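Local coordinates for protein diketoreductase (Acinetobacter baylyi, PDB 4E12) that reduces dicarbonyl compounds with NADH and probably also interconverts (3S)-3-hydroxyacyl-CoA and 3-oxoacyl-CoA, as in fatty acid beta-oxidation, at residues V93-D98 with S121-P126; L140-A145 with N152-M157. All coordinates share one frame; numbering follows the deposited sequence.

Both interactions lie in the NAD-binding domain and follow one another along the chain: interaction 1 closes at Pro126 before interaction 2 opens at Leu140, and helix 126-133 leads from the first to the second. Their centres are about 14 Å apart. Interaction 1 joins the start of helix 97-110 to the loop after strand 116-119, and that strand is the sheet neighbour of strand 139-144, half of the hairpin in interaction 2. The two contacts meet directly where Ser122 OG lies 2.7 Å from His143 NE2, a probable hydrogen bond, and where Pro126 CG packs 3.6 Å from Ala141 CB. Ser122, an NAD(+)-binding residue whose amide Glu95 OE2 holds, thus adjoins the histidine predicted to matter for catalysis.

Interaction 1: residues V93-D98 with S121-P126; sequences VPESLD and SSTLLP
Glu95 reaches across to the loop 121-126 with one carboxylate oxygen. Its OE2 accepts from Ser122 N at 2.7 Å, with an N-H...O angle of 147°; the donor comes from the syn side, 31° out of the carboxylate plane. A second, weak bond reaches the same oxygen from Thr123 N at 3.3 Å, so two successive amides converge on OE2. A bend at chi2 (62°) places Glu95 CD 3.5 Å from Ser121 OG. The other oxygen, OE1, is held by a salt bridge to Lys100 NZ. This is the cofactor side of the Rossmann-type domain, at the C-terminal end of its parallel strands: Glu95, Ser122 and Lys100 all bind NAD(+) in this protein, although no cofactor occupies this chain. Within this loop, Ser121 OG takes the amide N of Leu124 at 2.9 Å, an ST motif, and the carbonyl O of Ser121 accepts from Tyr191 OH. Ser122 OG is engaged by His143 NE2. Ser96 sits at the N-cap of helix 97-110, its OG accepting from Leu99 N. The apolar part is small: Leu124 CD1 rests 4.0 Å from Leu97 N, while Leu97 CD1 and Leu124 CD2 touch loosely at 4.4 Å.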
ATOM      1  N   VAL A  93     -11.022   5.647  26.509  1.00 33.26           N
ATOM      2  CA  VAL A  93     -10.217   6.395  27.477  1.00 33.35           C
ATOM      3  C   VAL A  93      -8.757   6.352  27.016  1.00 35.45           C
ATOM      4  O   VAL A  93      -8.424   5.594  26.104  1.00 38.90           O
ATOM      5  CB  VAL A  93     -10.370   5.782  28.886  1.00 30.80           C
ATOM      6  CG1 VAL A  93     -11.836   5.790  29.308  1.00 28.66           C
ATOM      7  CG2 VAL A  93      -9.850   4.360  28.902  1.00 31.98           C
ATOM      8  N   PRO A  94      -7.868   7.163  27.624  1.00 40.91           N
ATOM      9  CA  PRO A  94      -6.461   7.159  27.205  1.00 38.19           C
ATOM     10  C   PRO A  94      -5.814   5.781  27.115  1.00 36.24           C
ATOM     11  O   PRO A  94      -6.284   4.796  27.693  1.00 39.59           O
ATOM     12  CB  PRO A  94      -5.776   8.048  28.246  1.00 44.14           C
ATOM     13  CG  PRO A  94      -6.843   8.943  28.717  1.00 40.65           C
ATOM     14  CD  PRO A  94      -8.094   8.097  28.739  1.00 39.35           C
ATOM     15  N   GLU A  95      -4.709   5.719  26.388  1.00 46.53           N
ATOM     16  CA  GLU A  95      -4.115   4.443  26.037  1.00 46.86           C
ATOM     17  C   GLU A  95      -3.175   3.946  27.162  1.00 56.21           C
ATOM     18  O   GLU A  95      -1.960   3.847  26.978  1.00 59.02           O
ATOM     19  CB  GLU A  95      -3.383   4.632  24.709  1.00 46.20           C
ATOM     20  CG  GLU A  95      -3.515   3.491  23.716  1.00 58.70           C
ATOM     21  CD  GLU A  95      -4.949   3.218  23.264  1.00 52.21           C
ATOM     22  OE1 GLU A  95      -5.870   3.200  24.107  1.00 63.54           O
ATOM     23  OE2 GLU A  95      -5.158   3.025  22.046  1.00 63.77           O
ATOM     24  N   SER A  96      -3.755   3.621  28.316  1.00 57.74           N
ATOM     25  CA  SER A  96      -3.004   3.248  29.521  1.00 47.12           C
ATOM     26  C   SER A  96      -3.545   1.984  30.185  1.00 53.45           C
ATOM     27  O   SER A  96      -4.715   1.938  30.574  1.00 55.91           O
ATOM     28  CB  SER A  96      -3.093   4.378  30.545  1.00 61.52           C
ATOM     29  OG  SER A  96      -2.628   3.942  31.813  1.00 62.15           O
ATOM     30  N   LEU A  97      -2.696   0.974  30.355  1.00 46.42           N
ATOM     31  CA  LEU A  97      -3.124  -0.256  31.022  1.00 53.52           C
ATOM     32  C   LEU A  97      -3.753   0.028  32.393  1.00 51.61           C
ATOM     33  O   LEU A  97      -4.868  -0.418  32.673  1.00 47.36           O
ATOM     34  CB  LEU A  97      -1.960  -1.239  31.185  1.00 49.64           C
ATOM     35  CG  LEU A  97      -2.374  -2.567  31.819  1.00 51.57           C
ATOM     36  CD1 LEU A  97      -3.419  -3.254  30.938  1.00 51.79           C
ATOM     37  CD2 LEU A  97      -1.171  -3.473  32.022  1.00 52.70           C
ATOM     38  N   ASP A  98      -3.041   0.761  33.247  1.00 55.00           N
ATOM     39  CA  ASP A  98      -3.547   1.098  34.582  1.00 63.59           C
ATOM     40  C   ASP A  98      -4.951   1.703  34.466  1.00 47.82           C
ATOM     41  O   ASP A  98      -5.889   1.307  35.165  1.00 66.65           O
ATOM     42  CB  ASP A  98      -2.633   2.137  35.253  1.00 72.61           C
ATOM     43  CG  ASP A  98      -1.191   1.664  35.403  1.00142.61           C
ATOM     44  OD1 ASP A  98      -0.939   0.441  35.405  1.00 82.01           O
ATOM     45  OD2 ASP A  98      -0.300   2.532  35.522  1.00200.20           O
ATOM     46  N   SER A 121      -9.377   0.500  21.666  1.00 31.10           N
ATOM     47  CA  SER A 121      -7.928   0.615  21.879  1.00 38.74           C
ATOM     48  C   SER A 121      -7.105   0.336  20.621  1.00 34.41           C
ATOM     49  O   SER A 121      -7.322  -0.671  19.944  1.00 32.43           O
ATOM     50  CB  SER A 121      -7.468  -0.307  23.021  1.00 36.19           C
ATOM     51  OG  SER A 121      -6.085  -0.131  23.294  1.00 41.74           O
ATOM     52  N   SER A 122      -6.158   1.231  20.321  1.00 40.41           N
ATOM     53  CA  SER A 122      -5.210   1.030  19.221  1.00 43.90           C
ATOM     54  C   SER A 122      -3.862   0.468  19.681  1.00 50.68           C
ATOM     55  O   SER A 122      -3.010   0.169  18.843  1.00 48.77           O
ATOM     56  CB  SER A 122      -4.955   2.335  18.441  1.00 42.98           C
ATOM     57  OG  SER A 122      -6.097   2.781  17.721  1.00 54.29           O
ATOM     58  N   THR A 123      -3.650   0.322  20.987  1.00 50.33           N
ATOM     59  CA  THR A 123      -2.355  -0.150  21.471  1.00 53.12           C
ATOM     60  C   THR A 123      -2.477  -1.392  22.351  1.00 53.72           C
ATOM     61  O   THR A 123      -1.484  -2.076  22.608  1.00 60.00           O
ATOM     62  CB  THR A 123      -1.637   0.928  22.290  1.00 54.92           C
ATOM     63  OG1 THR A 123      -2.381   1.186  23.485  1.00 54.94           O
ATOM     64  CG2 THR A 123      -1.526   2.208  21.488  1.00 54.22           C
ATOM     65  N   LEU A 124      -3.682  -1.679  22.822  1.00 41.18           N
ATOM     66  CA  LEU A 124      -3.904  -2.816  23.704  1.00 41.52           C
ATOM     67  C   LEU A 124      -4.856  -3.832  23.102  1.00 44.85           C
ATOM     68  O   LEU A 124      -5.880  -3.475  22.514  1.00 44.47           O
ATOM     69  CB  LEU A 124      -4.427  -2.338  25.054  1.00 38.38           C
ATOM     70  CG  LEU A 124      -3.348  -1.789  25.984  1.00 45.41           C
ATOM     71  CD1 LEU A 124      -3.909  -0.870  27.060  1.00 42.54           C
ATOM     72  CD2 LEU A 124      -2.597  -2.979  26.578  1.00 41.14           C
ATOM     73  N   LEU A 125      -4.506  -5.102  23.249  1.00 45.48           N
ATOM     74  CA  LEU A 125      -5.338  -6.193  22.767  1.00 44.65           C
ATOM     75  C   LEU A 125      -6.468  -6.516  23.740  1.00 43.25           C
ATOM     76  O   LEU A 125      -6.315  -6.372  24.955  1.00 41.10           O
ATOM     77  CB  LEU A 125      -4.483  -7.451  22.571  1.00 40.08           C
ATOM     78  CG  LEU A 125      -3.373  -7.397  21.526  1.00 37.11           C
ATOM     79  CD1 LEU A 125      -2.673  -8.743  21.483  1.00 42.17           C
ATOM     80  CD2 LEU A 125      -4.002  -7.109  20.167  1.00 36.32           C
ATOM     81  N   PRO A 126      -7.628  -6.941  23.218  1.00 37.69           N
ATOM     82  CA  PRO A 126      -8.729  -7.293  24.117  1.00 39.62           C
ATOM     83  C   PRO A 126      -8.317  -8.388  25.098  1.00 41.37           C
ATOM     84  O   PRO A 126      -8.855  -8.490  26.204  1.00 45.99           O
ATOM     85  CB  PRO A 126      -9.832  -7.752  23.164  1.00 38.13           C
ATOM     86  CG  PRO A 126      -9.537  -7.009  21.890  1.00 43.97           C
ATOM     87  CD  PRO A 126      -8.042  -6.971  21.799  1.00 39.47           C
TER

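Interaction 2: residues L140-A145 with N152-M157; sequences LALHFA and NTAEVM
Ala141 and His143 pair with Met157 and Glu155 in a beta hairpin of the mixed Rossmann-type sheet: strand 153-158 runs back against 139-144 at 161°, with 180-183 beyond it. The backbone bonds come in two reciprocal sets: Ala141 N to Met157 O at 2.6 Å with its return bond, and His143 N to Glu155 O with Glu155 N to His143 O at 2.8 Å. Between them, in the non-hydrogen-bonded pair of Leu142 and Val156, Val156 CA makes a CA-H...O contact with Ala141 O at 3.4 Å. Helix 164-176 covers the face of Leu142, Ala154 and Val156, where Leu142 CD1 touches Val156 CG2 at 3.7 Å and reaches Ala154 CB. The opposite face carries Ala141, Met157 and the polar pair His143 and Glu155, ring and carboxylate nearly coplanar; His143 CG is anti to the backbone N, and the Glu155 chain is extended beyond CG. The amides of Val192 and Leu193 hold Glu155 OE2, while Tyr191 stacks on the ring of His143, predicted to be important for catalysis, whose NE2 has Ser122 as partner. His143 ND1 donates to Glu155 OE1 at 2.9 Å and 166°, nearly along the C-O axis, the oxygen only 5° out of the ring plane.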
ATOM      1  N   LEU A 140     -15.199  -7.246  23.589  1.00 38.81           N
ATOM      2  CA  LEU A 140     -14.464  -7.307  22.338  1.00 33.67           C
ATOM      3  C   LEU A 140     -13.923  -5.938  21.978  1.00 34.06           C
ATOM      4  O   LEU A 140     -14.066  -4.978  22.741  1.00 37.79           O
ATOM      5  CB  LEU A 140     -15.334  -7.879  21.210  1.00 32.71           C
ATOM      6  CG  LEU A 140     -16.761  -7.343  21.049  1.00 37.85           C
ATOM      7  CD1 LEU A 140     -16.765  -5.840  20.823  1.00 40.88           C
ATOM      8  CD2 LEU A 140     -17.471  -8.068  19.918  1.00 37.40           C
ATOM      9  N   ALA A 141     -13.279  -5.849  20.825  1.00 30.95           N
ATOM     10  CA  ALA A 141     -12.808  -4.558  20.355  1.00 32.16           C
ATOM     11  C   ALA A 141     -13.706  -4.093  19.234  1.00 33.01           C
ATOM     12  O   ALA A 141     -14.119  -4.898  18.397  1.00 32.50           O
ATOM     13  CB  ALA A 141     -11.368  -4.650  19.879  1.00 35.86           C
ATOM     14  N   LEU A 142     -14.025  -2.800  19.252  1.00 31.48           N
ATOM     15  CA  LEU A 142     -14.711  -2.115  18.169  1.00 30.84           C
ATOM     16  C   LEU A 142     -13.877  -0.879  17.879  1.00 33.94           C
ATOM     17  O   LEU A 142     -13.908   0.097  18.634  1.00 31.77           O
ATOM     18  CB  LEU A 142     -16.125  -1.713  18.607  1.00 30.46           C
ATOM     19  CG  LEU A 142     -17.013  -1.117  17.510  1.00 29.34           C
ATOM     20  CD1 LEU A 142     -17.249  -2.196  16.449  1.00 32.79           C
ATOM     21  CD2 LEU A 142     -18.332  -0.638  18.095  1.00 29.55           C
ATOM     22  N   HIS A 143     -13.136  -0.933  16.781  1.00 31.08           N
ATOM     23  CA  HIS A 143     -12.076   0.015  16.507  1.00 29.64           C
ATOM     24  C   HIS A 143     -12.460   0.895  15.336  1.00 28.49           C
ATOM     25  O   HIS A 143     -12.732   0.408  14.235  1.00 28.29           O
ATOM     26  CB  HIS A 143     -10.784  -0.742  16.212  1.00 29.78           C
ATOM     27  CG  HIS A 143      -9.585   0.141  16.027  1.00 29.05           C
ATOM     28  ND1 HIS A 143      -8.890   0.207  14.840  1.00 36.20           N
ATOM     29  CD2 HIS A 143      -8.963   0.995  16.877  1.00 28.60           C
ATOM     30  CE1 HIS A 143      -7.890   1.065  14.964  1.00 33.36           C
ATOM     31  NE2 HIS A 143      -7.913   1.556  16.190  1.00 33.13           N
ATOM     32  N   PHE A 144     -12.492   2.190  15.605  1.00 29.41           N
ATOM     33  CA  PHE A 144     -12.851   3.226  14.636  1.00 30.80           C
ATOM     34  C   PHE A 144     -11.603   3.929  14.099  1.00 34.16           C
ATOM     35  O   PHE A 144     -10.505   3.783  14.641  1.00 37.04           O
ATOM     36  CB  PHE A 144     -13.723   4.270  15.334  1.00 32.48           C
ATOM     37  CG  PHE A 144     -15.025   3.732  15.830  1.00 33.91           C
ATOM     38  CD1 PHE A 144     -15.087   2.997  17.011  1.00 33.48           C
ATOM     39  CD2 PHE A 144     -16.199   3.957  15.118  1.00 34.81           C
ATOM     40  CE1 PHE A 144     -16.308   2.495  17.471  1.00 32.67           C
ATOM     41  CE2 PHE A 144     -17.407   3.464  15.570  1.00 31.55           C
ATOM     42  CZ  PHE A 144     -17.465   2.733  16.744  1.00 34.57           C
ATOM     43  N   ALA A 145     -11.787   4.732  13.053  1.00 35.61           N
ATOM     44  CA  ALA A 145     -10.696   5.499  12.469  1.00 32.60           C
ATOM     45  C   ALA A 145     -11.012   6.984  12.592  1.00 35.74           C
ATOM     46  O   ALA A 145     -12.175   7.376  12.481  1.00 39.68           O
ATOM     47  CB  ALA A 145     -10.543   5.131  11.001  1.00 34.89           C
ATOM     48  N   ASN A 152     -15.242   5.434   7.525  1.00 41.07           N
ATOM     49  CA  ASN A 152     -16.269   4.772   8.315  1.00 41.42           C
ATOM     50  C   ASN A 152     -16.106   3.261   8.454  1.00 36.41           C
ATOM     51  O   ASN A 152     -17.085   2.519   8.384  1.00 36.67           O
ATOM     52  CB  ASN A 152     -17.663   5.104   7.784  1.00 36.22           C
ATOM     53  CG  ASN A 152     -17.859   4.665   6.349  1.00 40.88           C
ATOM     54  OD1 ASN A 152     -16.930   4.698   5.537  1.00 45.58           O
ATOM     55  ND2 ASN A 152     -19.062   4.241   6.031  1.00 43.06           N
ATOM     56  N   THR A 153     -14.885   2.785   8.658  1.00 31.94           N
ATOM     57  CA  THR A 153     -14.710   1.385   9.015  1.00 35.27           C
ATOM     58  C   THR A 153     -14.824   1.197  10.522  1.00 33.56           C
ATOM     59  O   THR A 153     -14.472   2.088  11.300  1.00 33.65           O
ATOM     60  CB  THR A 153     -13.361   0.833   8.550  1.00 36.13           C
ATOM     61  OG1 THR A 153     -12.306   1.641   9.084  1.00 35.98           O
ATOM     62  CG2 THR A 153     -13.291   0.817   7.032  1.00 39.86           C
ATOM     63  N   ALA A 154     -15.360   0.050  10.920  1.00 32.65           N
ATOM     64  CA  ALA A 154     -15.386  -0.359  12.316  1.00 32.22           C
ATOM     65  C   ALA A 154     -14.840  -1.773  12.361  1.00 31.71           C
ATOM     66  O   ALA A 154     -15.500  -2.729  11.941  1.00 28.75           O
ATOM     67  CB  ALA A 154     -16.801  -0.300  12.888  1.00 30.90           C
ATOM     68  N   GLU A 155     -13.602  -1.900  12.827  1.00 27.22           N
ATOM     69  CA  GLU A 155     -12.948  -3.192  12.930  1.00 30.81           C
ATOM     70  C   GLU A 155     -13.357  -3.903  14.193  1.00 34.22           C
ATOM     71  O   GLU A 155     -13.081  -3.424  15.298  1.00 35.42           O
ATOM     72  CB  GLU A 155     -11.436  -3.015  12.899  1.00 28.39           C
ATOM     73  CG  GLU A 155     -10.960  -2.519  11.536  1.00 34.50           C
ATOM     74  CD  GLU A 155      -9.487  -2.133  11.503  1.00 36.04           C
ATOM     75  OE1 GLU A 155      -9.060  -1.316  12.342  1.00 42.40           O
ATOM     76  OE2 GLU A 155      -8.755  -2.646  10.631  1.00 32.31           O
ATOM     77  N   VAL A 156     -14.008  -5.045  14.013  1.00 34.17           N
ATOM     78  CA  VAL A 156     -14.558  -5.824  15.114  1.00 31.69           C
ATOM     79  C   VAL A 156     -13.636  -6.989  15.412  1.00 29.66           C
ATOM     80  O   VAL A 156     -13.327  -7.790  14.528  1.00 34.66           O
ATOM     81  CB  VAL A 156     -15.951  -6.385  14.767  1.00 29.69           C
ATOM     82  CG1 VAL A 156     -16.520  -7.165  15.959  1.00 26.04           C
ATOM     83  CG2 VAL A 156     -16.891  -5.248  14.372  1.00 30.68           C
ATOM     84  N   MET A 157     -13.196  -7.094  16.658  1.00 36.05           N
ATOM     85  CA  MET A 157     -12.206  -8.097  16.999  1.00 30.67           C
ATOM     86  C   MET A 157     -12.385  -8.538  18.448  1.00 37.51           C
ATOM     87  O   MET A 157     -12.162  -7.751  19.371  1.00 36.95           O
ATOM     88  CB  MET A 157     -10.814  -7.488  16.802  1.00 31.18           C
ATOM     89  CG  MET A 157      -9.643  -8.438  16.917  1.00 29.48           C
ATOM     90  SD  MET A 157      -8.078  -7.578  16.655  1.00 33.15           S
ATOM     91  CE  MET A 157      -7.873  -6.816  18.260  1.00 28.85           C
TER
HETATM   92  O   HOH W   1     -11.452   1.136  11.806  1.00 31.54           O